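Local coordinates for protein Dye-decolorizing peroxidase (Irpex lacteus, PDB 7D8M) that probably acts as a heme b peroxidase that uses hydrogen peroxide to oxidise dyes and related substrates, at residues A[301-304]-A[305-308]; A[102-106]-A[107-111]; A[91-94]-A[95-99]. One frame throughout, in Å; residues are numbered along the deposited sequence.

From the N terminus the chain reaches contact 3 first, where residues 91-99 turn from helix 89-93 into helix 95-102. That helix ends in a Schellman motif, and contact 2 (residues 102-111) follows at once, closing a tight turn at the start of the loop that leads to strand 120-126. These two contacts touch, through Thr106 and Trp109 against Phe96 and Ser99, and together they join the part of the chain around the first four-stranded sheet to strands 217-226 and 428-438 of the second. Contact 1 (residues 301-308) comes far later, about 33 Å from contact 2 between centres, in the loop approaching helix 312-316. All three are local and in series; none nests or crosses.

Contact 1. Residues A[301-304]-A[305-308]; sequences ATDQ and TRCP
The carboxylate of Asp303 folds over the turn it opens and meets Thr305, the two side chains lying roughly at right angles. Asp303 OD1 takes two bonds: from Thr305 OG1 at 2.7 Å, on the syn side and close to the carboxylate plane, and from the backbone Thr305 N at 3.0 Å, which comes from above that plane. The second bond, from a residue two further on, makes this an Asx turn. With CG anti to the backbone N (chi1 -172°), the Asp303 carboxylate is carried forward along the chain, and its other oxygen is available to Arg306. Arg306 NH1 presents an edge of the guanidinium to Asp303 OD2 at 3.0 Å, a salt bridge whose hydrogen bond is weak because the N-H is badly aimed; OD2 is also bonded to Ser298 OG, which helps to fix the rotation of the carboxylate. Water 1 bridges the backbone of the turn, lying 2.7 Å from Asp303 O, to which it probably donates, and accepting from Cys307 N at 3.0 Å. Gln304 turns elsewhere: its extended side chain sets OE1 3.5 Å from Pro308 CA, and that oxygen is bonded to the backbone N of Phe309. The turn belongs to the long loop between helices 279-283 and 312-316. Arg259 of helix 249-261 bonds to Gln304 O, and the buried Cys307 side chain lies about 8 Å from that of His312, the axial heme ligand on helix 312-316.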
loop_
_atom_site.group_PDB
_atom_site.type_symbol
_atom_site.label_atom_id
_atom_site.label_comp_id
_atom_site.label_asym_id
_atom_site.label_seq_id
_atom_site.Cartn_x
_atom_site.Cartn_y
_atom_site.Cartn_z
ATOM N N ALA A 301 -11.536 -25.229 4.732
ATOM C CA ALA A 301 -10.513 -25.567 5.712
ATOM C C ALA A 301 -9.319 -26.288 5.106
ATOM O O ALA A 301 -8.254 -26.295 5.731
ATOM C CB ALA A 301 -11.104 -26.436 6.826
ATOM N N THR A 302 -9.461 -26.917 3.927
ATOM C CA THR A 302 -8.372 -27.734 3.383
ATOM C C THR A 302 -8.022 -27.481 1.920
ATOM O O THR A 302 -6.887 -27.777 1.534
ATOM C CB THR A 302 -8.674 -29.244 3.535
ATOM O OG1 THR A 302 -9.832 -29.584 2.768
ATOM C CG2 THR A 302 -8.896 -29.628 4.997
ATOM N N ASP A 303 -8.925 -26.948 1.104
ATOM C CA ASP A 303 -8.736 -26.945 -0.344
ATOM C C ASP A 303 -7.854 -25.779 -0.788
ATOM O O ASP A 303 -8.302 -24.629 -0.832
ATOM C CB ASP A 303 -10.086 -26.875 -1.046
ATOM C CG ASP A 303 -9.972 -27.055 -2.550
ATOM O OD1 ASP A 303 -8.924 -27.544 -3.031
ATOM O OD2 ASP A 303 -10.942 -26.716 -3.251
ATOM N N GLN A 304 -6.619 -26.078 -1.190
ATOM C CA GLN A 304 -5.754 -25.077 -1.798
ATOM C C GLN A 304 -5.566 -25.293 -3.291
ATOM O O GLN A 304 -4.615 -24.752 -3.868
ATOM C CB GLN A 304 -4.396 -25.058 -1.110
ATOM C CG GLN A 304 -4.485 -24.999 0.399
ATOM C CD GLN A 304 -3.127 -24.835 1.028
ATOM O OE1 GLN A 304 -2.544 -23.753 0.980
ATOM N NE2 GLN A 304 -2.606 -25.915 1.621
ATOM N N THR A 305 -6.447 -26.072 -3.933
ATOM C CA THR A 305 -6.259 -26.358 -5.354
ATOM C C THR A 305 -6.548 -25.139 -6.225
ATOM O O THR A 305 -6.016 -25.037 -7.335
ATOM C CB THR A 305 -7.134 -27.538 -5.799
ATOM O OG1 THR A 305 -8.526 -27.217 -5.639
ATOM C CG2 THR A 305 -6.785 -28.798 -5.005
ATOM N N ARG A 306 -7.376 -24.207 -5.761
ATOM C CA ARG A 306 -7.615 -22.993 -6.542
ATOM C C ARG A 306 -6.757 -21.806 -6.103
ATOM O O ARG A 306 -6.398 -20.969 -6.948
ATOM C CB ARG A 306 -9.097 -22.599 -6.482
ATOM C CG ARG A 306 -9.970 -23.276 -7.542
ATOM C CD ARG A 306 -10.496 -24.598 -7.022
ATOM N NE ARG A 306 -11.822 -24.903 -7.552
ATOM C CZ ARG A 306 -12.704 -25.694 -6.953
ATOM N NH1 ARG A 306 -12.408 -26.273 -5.793
ATOM N NH2 ARG A 306 -13.885 -25.908 -7.519
ATOM N N CYS A 307 -6.411 -21.715 -4.809
ATOM C CA CYS A 307 -5.577 -20.630 -4.272
ATOM C C CYS A 307 -4.922 -21.060 -2.967
ATOM O O CYS A 307 -5.625 -21.432 -2.019
ATOM C CB CYS A 307 -6.386 -19.354 -4.028
ATOM S SG CYS A 307 -5.336 -17.911 -3.548
ATOM N N PRO A 308 -3.595 -21.031 -2.873
ATOM C CA PRO A 308 -2.945 -21.444 -1.627
ATOM C C PRO A 308 -3.381 -20.538 -0.489
ATOM O O PRO A 308 -3.675 -19.359 -0.687
ATOM C CB PRO A 308 -1.449 -21.296 -1.929
ATOM C CG PRO A 308 -1.350 -21.159 -3.425
ATOM C CD PRO A 308 -2.636 -20.545 -3.873
HETATM O O HOH W 1 -8.318 -23.307 -3.148
#

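Contact 2. Residues A[102-106]-A[107-111]; sequences LGDDT and STWEE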
loop_
_atom_site.group_PDB
_atom_site.type_symbol
_atom_site.label_atom_id
_atom_site.label_comp_id
_atom_site.label_asym_id
_atom_site.label_seq_id
_atom_site.Cartn_x
_atom_site.Cartn_y
_atom_site.Cartn_z
ATOM N N LEU A 102 7.795 -5.266 12.077
ATOM C CA LEU A 102 7.544 -5.518 10.663
ATOM C C LEU A 102 8.467 -6.589 10.092
ATOM O O LEU A 102 8.257 -7.039 8.956
ATOM C CB LEU A 102 7.696 -4.214 9.851
ATOM C CG LEU A 102 6.917 -2.990 10.353
ATOM C CD1 LEU A 102 7.054 -1.782 9.420
ATOM C CD2 LEU A 102 5.447 -3.330 10.570
ATOM N N GLY A 103 9.472 -7.014 10.855
ATOM C CA GLY A 103 10.468 -7.926 10.338
ATOM C C GLY A 103 11.565 -7.256 9.552
ATOM O O GLY A 103 12.292 -7.934 8.820
ATOM N N ASP A 104 11.700 -5.938 9.675
ATOM C CA ASP A 104 12.700 -5.190 8.932
ATOM C C ASP A 104 14.080 -5.337 9.556
ATOM O O ASP A 104 14.234 -5.421 10.779
ATOM C CB ASP A 104 12.341 -3.695 8.891
ATOM C CG ASP A 104 11.431 -3.340 7.736
ATOM O OD1 ASP A 104 10.839 -4.260 7.128
ATOM O OD2 ASP A 104 11.313 -2.132 7.437
ATOM N N ASP A 105 15.086 -5.342 8.696
ATOM C CA ASP A 105 16.483 -5.192 9.075
ATOM C C ASP A 105 16.880 -3.792 8.618
ATOM O O ASP A 105 17.017 -3.547 7.416
ATOM C CB ASP A 105 17.317 -6.297 8.424
ATOM C CG ASP A 105 18.811 -6.068 8.527
ATOM O OD1 ASP A 105 19.257 -5.186 9.293
ATOM O OD2 ASP A 105 19.550 -6.792 7.822
ATOM N N THR A 106 17.029 -2.862 9.571
ATOM C CA THR A 106 17.203 -1.458 9.205
ATOM C C THR A 106 18.522 -1.184 8.499
ATOM O O THR A 106 18.721 -0.065 8.023
ATOM C CB THR A 106 17.080 -0.554 10.437
ATOM O OG1 THR A 106 18.010 -0.974 11.447
ATOM C CG2 THR A 106 15.659 -0.615 11.000
ATOM N N SER A 107 19.415 -2.171 8.394
ATOM C CA SER A 107 20.631 -1.965 7.617
ATOM C C SER A 107 20.333 -1.716 6.144
ATOM O O SER A 107 21.198 -1.202 5.428
ATOM C CB SER A 107 21.580 -3.159 7.770
ATOM O OG SER A 107 21.070 -4.325 7.141
ATOM N N THR A 108 19.132 -2.051 5.675
ATOM C CA THR A 108 18.745 -1.772 4.300
ATOM C C THR A 108 17.925 -0.489 4.156
ATOM O O THR A 108 17.503 -0.166 3.042
ATOM C CB THR A 108 17.981 -2.975 3.709
ATOM O OG1 THR A 108 16.765 -3.212 4.442
ATOM C CG2 THR A 108 18.851 -4.232 3.776
ATOM N N TRP A 109 17.730 0.272 5.236
ATOM C CA TRP A 109 16.885 1.461 5.189
ATOM C C TRP A 109 17.616 2.636 4.555
ATOM O O TRP A 109 18.815 2.832 4.774
ATOM C CB TRP A 109 16.439 1.864 6.593
ATOM C CG TRP A 109 15.233 1.172 7.066
ATOM C CD1 TRP A 109 14.920 -0.147 6.887
ATOM C CD2 TRP A 109 14.160 1.743 7.816
ATOM N NE1 TRP A 109 13.718 -0.429 7.483
ATOM C CE2 TRP A 109 13.227 0.716 8.057
ATOM C CE3 TRP A 109 13.889 3.027 8.298
ATOM C CZ2 TRP A 109 12.041 0.934 8.755
ATOM C CZ3 TRP A 109 12.713 3.241 8.997
ATOM C CH2 TRP A 109 11.805 2.200 9.217
ATOM N N GLU A 110 16.883 3.420 3.762
ATOM C CA GLU A 110 17.358 4.746 3.390
ATOM C C GLU A 110 17.705 5.531 4.646
ATOM O O GLU A 110 16.955 5.521 5.624
ATOM C CB GLU A 110 16.292 5.501 2.594
ATOM C CG GLU A 110 15.871 4.827 1.304
ATOM C CD GLU A 110 16.955 4.839 0.233
ATOM O OE1 GLU A 110 17.827 5.740 0.261
ATOM O OE2 GLU A 110 16.926 3.927 -0.631
ATOM N N GLU A 111 18.844 6.224 4.610
ATOM C CA GLU A 111 19.358 6.863 5.819
ATOM C C GLU A 111 18.369 7.872 6.392
ATOM O O GLU A 111 18.174 7.932 7.612
ATOM C CB GLU A 111 20.699 7.533 5.520
ATOM C CG GLU A 111 21.348 8.179 6.727
ATOM C CD GLU A 111 21.702 7.169 7.808
ATOM O OE1 GLU A 111 21.970 5.994 7.468
ATOM O OE2 GLU A 111 21.716 7.554 9.000
HETATM O O HOH W 2 14.716 -3.552 6.041
#
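Trp109 folds back over the turn that precedes it, and its side chain touches Thr106 and Asp104 one atom after another. CB lies 3.3 Å from Thr106 O, the same oxygen that accepts the bond from Trp109 N. With CG beside the backbone N (chi1 -86°), the indole turns back along Thr106, and CD1 comes within 3.5 Å of Thr106 CA. Further out, Thr106 CG2 sits over one face of the five-membered ring, 4.0 Å from its centroid and almost on the normal, a CH-pi contact. NE1 points to the carboxylate of Asp104, with OD2 2.9 Å away at the ring edge and the two planes nearly perpendicular; the bond is bent, the position of OD2 is somewhat doubtful, and the same oxygen lies 3.4 Å from Trp109 CZ2. The six-membered ring ends against Phe96 of helix 95-102, whose ring it meets edge-to-face.

The turn itself is braced by Asp105. Its O accepts Thr108 N at 3.1 Å in a nearly straight bond, while Asp105 OD1 accepts Ser107 N at 3.2 Å from above the carboxylate plane, an Asx turn leading into the short 3-10 segment. Ser107 OG lies beside both carboxylate oxygens, making weak bonds at most. Water 2 donates to Thr108 OG1, which is also bonded to Ser430 O.

Asp104 OD2, its place less sure, thus appears to be shared by the indole N-H, a salt bridge with Arg222 and Ser430 OG, while OD1 accepts from Gln404. Such a cluster of donors would probably favour the charged form of the carboxylate, and it ties the buried tryptophan's polar edge to strands 217-226 and 428-438.

Contact 3. Residues A[91-94]-A[95-99]; sequences FSDG and QFKDS
Gly94 O grips Asp98 N in the close-packed half of this contact: the bond is 3.1 Å long, fairly straight, and lies in the carbonyl plane. Asp98 CB rests 3.4 Å from the same Gly94 O. Gly94 follows helix 89-93 and breaks it with a positive phi of 84°, where a side chain would collide with the carbonyl oxygen of Asp93, and the chain restarts at once as helix 95-102. Two residues on, Phe96 O accepts both Ser99 N and Ser99 OG, the hydroxyl at 2.8 Å, the two donors arriving from the same face of the carbonyl.

The other half is looser and faces solvent. Lys97 is fully extended, and its CD and CE run alongside the Asp93 carboxylate before NZ reaches Asp93 OD1 at 3.1 Å, a salt bridge approached from well above the carboxylate plane. CG of Lys97, anti to the backbone N (chi1 174°), sends the chain back toward the preceding helix. Asp93 OD2 accepts a proton from water 3 at 2.7 Å, and this water also reaches Asp98 OD1, weakly, between two carboxylates whose like charges stand 4.9 Å apart, from Asp93 OD2 to Asp98 OD1. With an alanine at Asp93, the Lys97 ammonium would probably be left without its mate and set free to turn, and water 3 would lose one of its anchors.

Asp98 is otherwise held by Asn101, by Tyr435 of strand 428-438 and by a salt bridge to Arg374 of helix 373-381. Gln95 bonds to Phe221 O and Arg222 of strand 217-226, and its N to Glu434, so the start of helix 95-102 is pinned across the second sheet, while Phe91 packs edge-to-face on Phe77 of helix 74-79.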
loop_
_atom_site.group_PDB
_atom_site.type_symbol
_atom_site.label_atom_id
_atom_site.label_comp_id
_atom_site.label_asym_id
_atom_site.label_seq_id
_atom_site.Cartn_x
_atom_site.Cartn_y
_atom_site.Cartn_z
ATOM N N PHE A 91 1.647 4.914 15.143
ATOM C CA PHE A 91 1.928 6.263 14.653
ATOM C C PHE A 91 2.837 7.014 15.615
ATOM O O PHE A 91 3.801 7.665 15.200
ATOM C CB PHE A 91 0.632 7.048 14.454
ATOM C CG PHE A 91 0.858 8.514 14.115
ATOM C CD1 PHE A 91 1.344 8.881 12.863
ATOM C CD2 PHE A 91 0.604 9.513 15.051
ATOM C CE1 PHE A 91 1.567 10.230 12.533
ATOM C CE2 PHE A 91 0.833 10.871 14.731
ATOM C CZ PHE A 91 1.304 11.227 13.475
ATOM N N SER A 92 2.532 6.941 16.912
ATOM C CA SER A 92 3.296 7.700 17.891
ATOM C C SER A 92 4.717 7.177 18.002
ATOM O O SER A 92 5.651 7.961 18.214
ATOM C CB SER A 92 2.596 7.652 19.245
ATOM O OG SER A 92 1.261 8.120 19.135
ATOM N N ASP A 93 4.897 5.864 17.834
ATOM C CA ASP A 93 6.223 5.262 17.900
ATOM C C ASP A 93 7.093 5.677 16.722
ATOM O O ASP A 93 8.321 5.790 16.864
ATOM C CB ASP A 93 6.102 3.733 17.916
ATOM C CG ASP A 93 5.866 3.168 19.309
ATOM O OD1 ASP A 93 5.970 3.931 20.295
ATOM O OD2 ASP A 93 5.568 1.953 19.411
ATOM N N GLY A 94 6.491 5.863 15.548
ATOM C CA GLY A 94 7.272 6.068 14.340
ATOM C C GLY A 94 7.696 4.738 13.754
ATOM O O GLY A 94 7.834 3.760 14.493
ATOM N N GLN A 95 7.911 4.684 12.437
ATOM C CA GLN A 95 8.140 3.399 11.785
ATOM C C GLN A 95 9.514 2.834 12.111
ATOM O O GLN A 95 9.686 1.607 12.143
ATOM C CB GLN A 95 7.963 3.533 10.269
ATOM C CG GLN A 95 7.922 2.185 9.511
ATOM C CD GLN A 95 7.782 2.379 8.007
ATOM O OE1 GLN A 95 8.679 2.036 7.246
ATOM N NE2 GLN A 95 6.656 2.946 7.578
ATOM N N PHE A 96 10.496 3.696 12.369
ATOM C CA PHE A 96 11.837 3.208 12.669
ATOM C C PHE A 96 11.843 2.425 13.971
ATOM O O PHE A 96 12.374 1.308 14.041
ATOM C CB PHE A 96 12.812 4.380 12.749
ATOM C CG PHE A 96 14.242 3.967 12.878
ATOM C CD1 PHE A 96 14.848 3.202 11.892
ATOM C CD2 PHE A 96 14.990 4.354 13.980
ATOM C CE1 PHE A 96 16.169 2.824 12.003
ATOM C CE2 PHE A 96 16.314 3.986 14.098
ATOM C CZ PHE A 96 16.905 3.216 13.108
ATOM N N LYS A 97 11.261 3.010 15.019
ATOM C CA LYS A 97 11.119 2.303 16.283
ATOM C C LYS A 97 10.296 1.034 16.101
ATOM O O LYS A 97 10.675 -0.038 16.586
ATOM C CB LYS A 97 10.475 3.226 17.318
ATOM C CG LYS A 97 10.148 2.554 18.634
ATOM C CD LYS A 97 9.494 3.530 19.593
ATOM C CE LYS A 97 9.247 2.884 20.950
ATOM N NZ LYS A 97 8.660 3.860 21.914
ATOM N N ASP A 98 9.183 1.134 15.374
ATOM C CA ASP A 98 8.288 0.001 15.166
ATOM C C ASP A 98 8.864 -1.073 14.253
ATOM O O ASP A 98 8.281 -2.164 14.174
ATOM C CB ASP A 98 6.959 0.493 14.586
ATOM C CG ASP A 98 5.844 -0.526 14.733
ATOM O OD1 ASP A 98 5.870 -1.274 15.732
ATOM O OD2 ASP A 98 4.946 -0.573 13.855
ATOM N N SER A 99 9.998 -0.817 13.600
ATOM C CA SER A 99 10.416 -1.672 12.497
ATOM C C SER A 99 10.668 -3.139 12.862
ATOM O O SER A 99 10.410 -3.990 11.994
ATOM C CB SER A 99 11.650 -1.068 11.811
ATOM O OG SER A 99 12.783 -1.119 12.641
HETATM O O HOH W 3 4.258 0.435 17.532
#